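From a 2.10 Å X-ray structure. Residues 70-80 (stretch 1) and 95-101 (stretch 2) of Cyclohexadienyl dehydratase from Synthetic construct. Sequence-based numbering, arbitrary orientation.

Stretch 1, residues 70-80: TWPTLMSDLQA
Stretch 2, residues 95-101: ERQKKAD

Stretch 1 enters through a loop and forms a helix over residues 74-79; stretch 2 opens in a helix that begins earlier in the chain, and reaches extended geometry by Ala-100 (phi/psi -154/158). The helix of stretch 1 is fixed by i to i+4 backbone bonds: Asp-77 N to Thr-73 O, 2.8 Å; Leu-78 N to Leu-74 O, 3.0 Å; Gln-79 N to Met-75 O, 3.0 Å; Ala-80 N to Ser-76 O, 2.9 Å. Before it, Thr-73 N bonds to Thr-70 O at 3.0 Å, and Thr-70 OG1 and Thr-73 OG1, both on side chains with chi1 p, hydrogen-bond at 2.8 Å.

Register is set by Met-75 and Lys-99, whose CA atoms lie 7.2 Å apart. No hydrogen bond crosses between the stretches; packing accounts for the contact, which buries 336 Å² summed over both sides.

The apolar contacts centre on Ala-100, whose small side chain points toward stretch 1. Its CB lies 3.6 Å from Leu-78 CD2 (chi1 t, chi2 p) and 3.9 Å from Met-75 CE. Met-75, m at all three chi angles, folds its flexible thioether so that CE also lies 3.8 Å from Lys-99 CB, while SD sits 3.9 Å from Arg-96 CG. It loses 84 Å² to stretch 2.

Lys-99 contributes its aliphatic part, Arg-96 both its aliphatic part and its guanidinium. Lys-99 starts toward stretch 1, but its end leads away, leaving the ammonium group outside the packing. Arg-96 starts sideways (chi1 m, chi2 and chi3 t), and its extended chain carries the guanidinium to Trp-71: NH2 lies 3.5 Å from Trp-71 CE3, in an oblique approach. Trp-71 (chi1 m, chi2 95°) also starts sideways, its indole reaching nearer. Leu-74 (chi1 t, chi2 p) adds a looser contact, CD2 to Arg-96 NE at 4.4 Å.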

ATOM      1  N   THR A  70       6.855 -16.566   3.827  1.00 45.13           N
ATOM      2  CA  THR A  70       6.233 -16.125   5.074  1.00 41.46           C
ATOM      3  C   THR A  70       7.006 -14.906   5.566  1.00 41.56           C
ATOM      4  O   THR A  70       8.172 -14.671   5.164  1.00 40.77           O
ATOM      5  CB  THR A  70       6.355 -17.188   6.184  1.00 42.37           C
ATOM      6  OG1 THR A  70       7.716 -17.244   6.579  1.00 45.38           O
ATOM      7  CG2 THR A  70       5.916 -18.632   5.721  1.00 44.81           C
ATOM      8  N   TRP A  71       6.417 -14.152   6.487  1.00 35.95           N
ATOM      9  CA  TRP A  71       7.097 -12.941   6.914  1.00 36.72           C
ATOM     10  C   TRP A  71       8.455 -13.221   7.565  1.00 34.83           C
ATOM     11  O   TRP A  71       9.371 -12.477   7.301  1.00 37.77           O
ATOM     12  CB  TRP A  71       6.180 -12.024   7.771  1.00 36.02           C
ATOM     13  CG  TRP A  71       4.987 -11.578   6.946  1.00 33.85           C
ATOM     14  CD1 TRP A  71       3.745 -12.176   6.909  1.00 35.15           C
ATOM     15  CD2 TRP A  71       4.976 -10.582   5.958  1.00 33.03           C
ATOM     16  NE1 TRP A  71       2.975 -11.558   5.986  1.00 34.95           N
ATOM     17  CE2 TRP A  71       3.698 -10.590   5.372  1.00 30.24           C
ATOM     18  CE3 TRP A  71       5.916  -9.652   5.508  1.00 33.02           C
ATOM     19  CZ2 TRP A  71       3.350  -9.746   4.372  1.00 33.21           C
ATOM     20  CZ3 TRP A  71       5.577  -8.859   4.496  1.00 34.93           C
ATOM     21  CH2 TRP A  71       4.285  -8.882   3.939  1.00 31.76           C
ATOM     22  N   PRO A  72       8.583 -14.297   8.348  1.00 38.79           N
ATOM     23  CA  PRO A  72       9.810 -14.697   8.978  1.00 42.49           C
ATOM     24  C   PRO A  72      10.865 -15.177   8.002  1.00 47.47           C
ATOM     25  O   PRO A  72      11.989 -15.120   8.313  1.00 48.88           O
ATOM     26  CB  PRO A  72       9.389 -15.913   9.848  1.00 46.13           C
ATOM     27  CG  PRO A  72       7.974 -15.584  10.196  1.00 45.35           C
ATOM     28  CD  PRO A  72       7.455 -15.102   8.885  1.00 39.76           C
ATOM     29  N   THR A  73      10.516 -15.640   6.826  1.00 46.53           N
ATOM     30  CA  THR A  73      11.551 -16.110   5.899  1.00 44.83           C
ATOM     31  C   THR A  73      11.616 -15.283   4.635  1.00 42.48           C
ATOM     32  O   THR A  73      12.294 -15.645   3.684  1.00 44.20           O
ATOM     33  CB  THR A  73      11.221 -17.538   5.462  1.00 44.64           C
ATOM     34  OG1 THR A  73       9.918 -17.533   4.905  1.00 41.68           O
ATOM     35  CG2 THR A  73      11.291 -18.493   6.652  1.00 45.32           C
ATOM     36  N   LEU A  74      10.909 -14.171   4.597  1.00 41.49           N
ATOM     37  CA  LEU A  74      10.830 -13.402   3.363  1.00 39.64           C
ATOM     38  C   LEU A  74      12.213 -12.985   2.877  1.00 44.40           C
ATOM     39  O   LEU A  74      12.524 -13.029   1.676  1.00 43.92           O
ATOM     40  CB  LEU A  74      10.079 -12.141   3.649  1.00 39.61           C
ATOM     41  CG  LEU A  74       9.855 -11.142   2.538  1.00 41.88           C
ATOM     42  CD1 LEU A  74       8.968 -11.767   1.447  1.00 42.95           C
ATOM     43  CD2 LEU A  74       9.198  -9.860   3.056  1.00 42.21           C
ATOM     44  N   MET A  75      13.024 -12.497   3.810  1.00 46.96           N
ATOM     45  CA  MET A  75      14.274 -11.887   3.424  1.00 47.97           C
ATOM     46  C   MET A  75      15.243 -12.987   3.068  1.00 47.09           C
ATOM     47  O   MET A  75      15.962 -12.822   2.090  1.00 44.17           O
ATOM     48  CB  MET A  75      14.864 -10.968   4.536  1.00 51.36           C
ATOM     49  CG  MET A  75      13.984  -9.750   4.934  1.00 56.87           C
ATOM     50  SD  MET A  75      13.400  -8.916   3.380  1.00 67.26           S
ATOM     51  CE  MET A  75      15.057  -8.728   2.581  1.00 66.77           C
ATOM     52  N   SER A  76      15.269 -14.079   3.833  1.00 47.04           N
ATOM     53  CA  SER A  76      16.258 -15.132   3.519  1.00 53.85           C
ATOM     54  C   SER A  76      15.850 -15.889   2.258  1.00 49.61           C
ATOM     55  O   SER A  76      16.720 -16.213   1.461  1.00 52.20           O
ATOM     56  CB  SER A  76      16.534 -16.074   4.715  1.00 57.16           C
ATOM     57  OG  SER A  76      15.320 -16.635   5.071  1.00 61.90           O
ATOM     58  N   ASP A  77      14.554 -16.145   2.045  1.00 47.47           N
ATOM     59  CA  ASP A  77      14.094 -16.704   0.774  1.00 46.86           C
ATOM     60  C   ASP A  77      14.516 -15.840  -0.400  1.00 47.82           C
ATOM     61  O   ASP A  77      15.051 -16.313  -1.410  1.00 48.69           O
ATOM     62  CB  ASP A  77      12.580 -16.869   0.722  1.00 46.07           C
ATOM     63  CG  ASP A  77      12.113 -17.979   1.600  1.00 48.74           C
ATOM     64  OD1 ASP A  77      12.969 -18.712   2.127  1.00 48.90           O
ATOM     65  OD2 ASP A  77      10.909 -18.064   1.861  1.00 53.39           O
ATOM     66  N   LEU A  78      14.323 -14.543  -0.259  1.00 49.96           N
ATOM     67  CA  LEU A  78      14.731 -13.657  -1.334  1.00 47.34           C
ATOM     68  C   LEU A  78      16.236 -13.778  -1.572  1.00 50.96           C
ATOM     69  O   LEU A  78      16.687 -13.877  -2.701  1.00 47.28           O
ATOM     70  CB  LEU A  78      14.388 -12.215  -0.996  1.00 48.94           C
ATOM     71  CG  LEU A  78      14.797 -11.189  -2.079  1.00 49.12           C
ATOM     72  CD1 LEU A  78      14.034 -11.477  -3.346  1.00 48.20           C
ATOM     73  CD2 LEU A  78      14.559  -9.748  -1.709  1.00 51.38           C
ATOM     74  N   GLN A  79      17.043 -13.772  -0.512  1.00 50.91           N
ATOM     75  CA  GLN A  79      18.481 -13.834  -0.730  1.00 54.74           C
ATOM     76  C   GLN A  79      18.992 -15.161  -1.294  1.00 54.27           C
ATOM     77  O   GLN A  79      20.071 -15.186  -1.885  1.00 60.66           O
ATOM     78  CB  GLN A  79      19.218 -13.576   0.552  1.00 63.22           C
ATOM     79  CG  GLN A  79      19.267 -12.108   0.866  1.00 68.31           C
ATOM     80  CD  GLN A  79      19.766 -11.897   2.270  1.00 78.55           C
ATOM     81  OE1 GLN A  79      18.969 -11.757   3.186  1.00 86.21           O
ATOM     82  NE2 GLN A  79      21.080 -11.953   2.458  1.00 79.39           N
ATOM     83  N   ALA A  80      18.271 -16.245  -0.997  1.00 50.37           N
ATOM     84  CA  ALA A  80      18.560 -17.560  -1.448  1.00 51.03           C
ATOM     85  C   ALA A  80      17.887 -17.836  -2.805  1.00 50.67           C
ATOM     86  O   ALA A  80      17.841 -18.966  -3.248  1.00 52.81           O
ATOM     87  CB  ALA A  80      18.095 -18.578  -0.439  1.00 49.70           C
ATOM     88  N   GLU A  95      15.247  -1.968   7.597  1.00 44.98           N
ATOM     89  CA  GLU A  95      15.736  -3.335   7.721  1.00 49.95           C
ATOM     90  C   GLU A  95      15.640  -4.100   6.400  1.00 46.36           C
ATOM     91  O   GLU A  95      16.532  -4.913   6.074  1.00 43.57           O
ATOM     92  CB  GLU A  95      15.058  -4.110   8.874  1.00 56.35           C
ATOM     93  CG  GLU A  95      14.869  -5.640   8.677  1.00 66.92           C
ATOM     94  CD  GLU A  95      13.803  -6.268   9.650  1.00 72.74           C
ATOM     95  OE1 GLU A  95      12.631  -6.635   9.186  1.00 55.91           O
ATOM     96  OE2 GLU A  95      14.163  -6.373  10.885  1.00 67.92           O
ATOM     97  N   ARG A  96      14.555  -3.903   5.659  1.00 41.29           N
ATOM     98  CA  ARG A  96      14.376  -4.640   4.429  1.00 39.89           C
ATOM     99  C   ARG A  96      15.273  -4.088   3.310  1.00 43.56           C
ATOM    100  O   ARG A  96      15.742  -4.839   2.483  1.00 43.93           O
ATOM    101  CB  ARG A  96      12.924  -4.621   3.961  1.00 37.73           C
ATOM    102  CG  ARG A  96      12.050  -5.569   4.803  1.00 42.63           C
ATOM    103  CD  ARG A  96      10.550  -5.291   4.652  1.00 35.05           C
ATOM    104  NE  ARG A  96       9.774  -6.183   5.481  1.00 34.37           N
ATOM    105  CZ  ARG A  96       8.482  -6.053   5.765  1.00 37.11           C
ATOM    106  NH1 ARG A  96       7.772  -5.092   5.195  1.00 34.00           N
ATOM    107  NH2 ARG A  96       7.869  -6.928   6.596  1.00 42.42           N
ATOM    108  N   GLN A  97      15.479  -2.787   3.263  1.00 44.90           N
ATOM    109  CA  GLN A  97      16.368  -2.212   2.265  1.00 47.63           C
ATOM    110  C   GLN A  97      17.797  -2.573   2.417  1.00 50.78           C
ATOM    111  O   GLN A  97      18.571  -2.444   1.459  1.00 49.35           O
ATOM    112  CB  GLN A  97      16.384  -0.724   2.373  1.00 49.37           C
ATOM    113  CG  GLN A  97      15.044  -0.185   1.921  1.00 44.87           C
ATOM    114  CD  GLN A  97      14.922   1.273   2.346  1.00 50.43           C
ATOM    115  OE1 GLN A  97      14.869   1.590   3.569  1.00 56.64           O
ATOM    116  NE2 GLN A  97      14.796   2.164   1.365  1.00 51.72           N
ATOM    117  N   LYS A  98      18.203  -2.957   3.617  1.00 50.23           N
ATOM    118  CA  LYS A  98      19.564  -3.387   3.802  1.00 54.45           C
ATOM    119  C   LYS A  98      19.906  -4.634   3.024  1.00 53.36           C
ATOM    120  O   LYS A  98      21.050  -4.870   2.694  1.00 56.70           O
ATOM    121  CB  LYS A  98      19.840  -3.654   5.285  1.00 61.04           C
ATOM    122  CG  LYS A  98      20.211  -2.375   6.002  1.00 67.21           C
ATOM    123  CD  LYS A  98      20.178  -2.526   7.512  1.00 75.30           C
ATOM    124  CE  LYS A  98      21.124  -3.602   8.003  1.00 82.06           C
ATOM    125  NZ  LYS A  98      21.440  -3.395   9.454  1.00 93.97           N
ATOM    126  N   LYS A  99      18.935  -5.460   2.768  1.00 53.65           N
ATOM    127  CA  LYS A  99      19.214  -6.749   2.209  1.00 60.74           C
ATOM    128  C   LYS A  99      18.521  -6.916   0.892  1.00 58.30           C
ATOM    129  O   LYS A  99      18.589  -8.018   0.374  1.00 54.59           O
ATOM    130  CB  LYS A  99      18.695  -7.853   3.141  1.00 67.91           C
ATOM    131  CG  LYS A  99      19.193  -7.766   4.606  1.00 81.83           C
ATOM    132  CD  LYS A  99      17.996  -7.993   5.538  1.00 94.92           C
ATOM    133  CE  LYS A  99      18.264  -7.711   7.015  1.00100.51           C
ATOM    134  NZ  LYS A  99      19.143  -8.784   7.534  1.00113.20           N
ATOM    135  N   ALA A 100      17.830  -5.887   0.385  1.00 49.43           N
ATOM    136  CA  ALA A 100      17.030  -6.017  -0.860  1.00 45.08           C
ATOM    137  C   ALA A 100      16.897  -4.679  -1.542  1.00 42.79           C
ATOM    138  O   ALA A 100      17.139  -3.650  -0.933  1.00 47.31           O
ATOM    139  CB  ALA A 100      15.663  -6.558  -0.566  1.00 46.52           C
ATOM    140  N   ASP A 101      16.625  -4.680  -2.830  1.00 41.54           N
ATOM    141  CA  ASP A 101      16.335  -3.452  -3.524  1.00 42.22           C
ATOM    142  C   ASP A 101      14.768  -3.365  -3.623  1.00 39.29           C
ATOM    143  O   ASP A 101      14.067  -4.348  -3.822  1.00 42.16           O
ATOM    144  CB  ASP A 101      16.879  -3.494  -4.959  1.00 46.99           C
ATOM    145  CG  ASP A 101      18.387  -3.192  -5.105  1.00 54.88           C
ATOM    146  OD1 ASP A 101      18.928  -2.445  -4.258  1.00 58.19           O
ATOM    147  OD2 ASP A 101      19.003  -3.712  -6.110  1.00 55.45           O
TER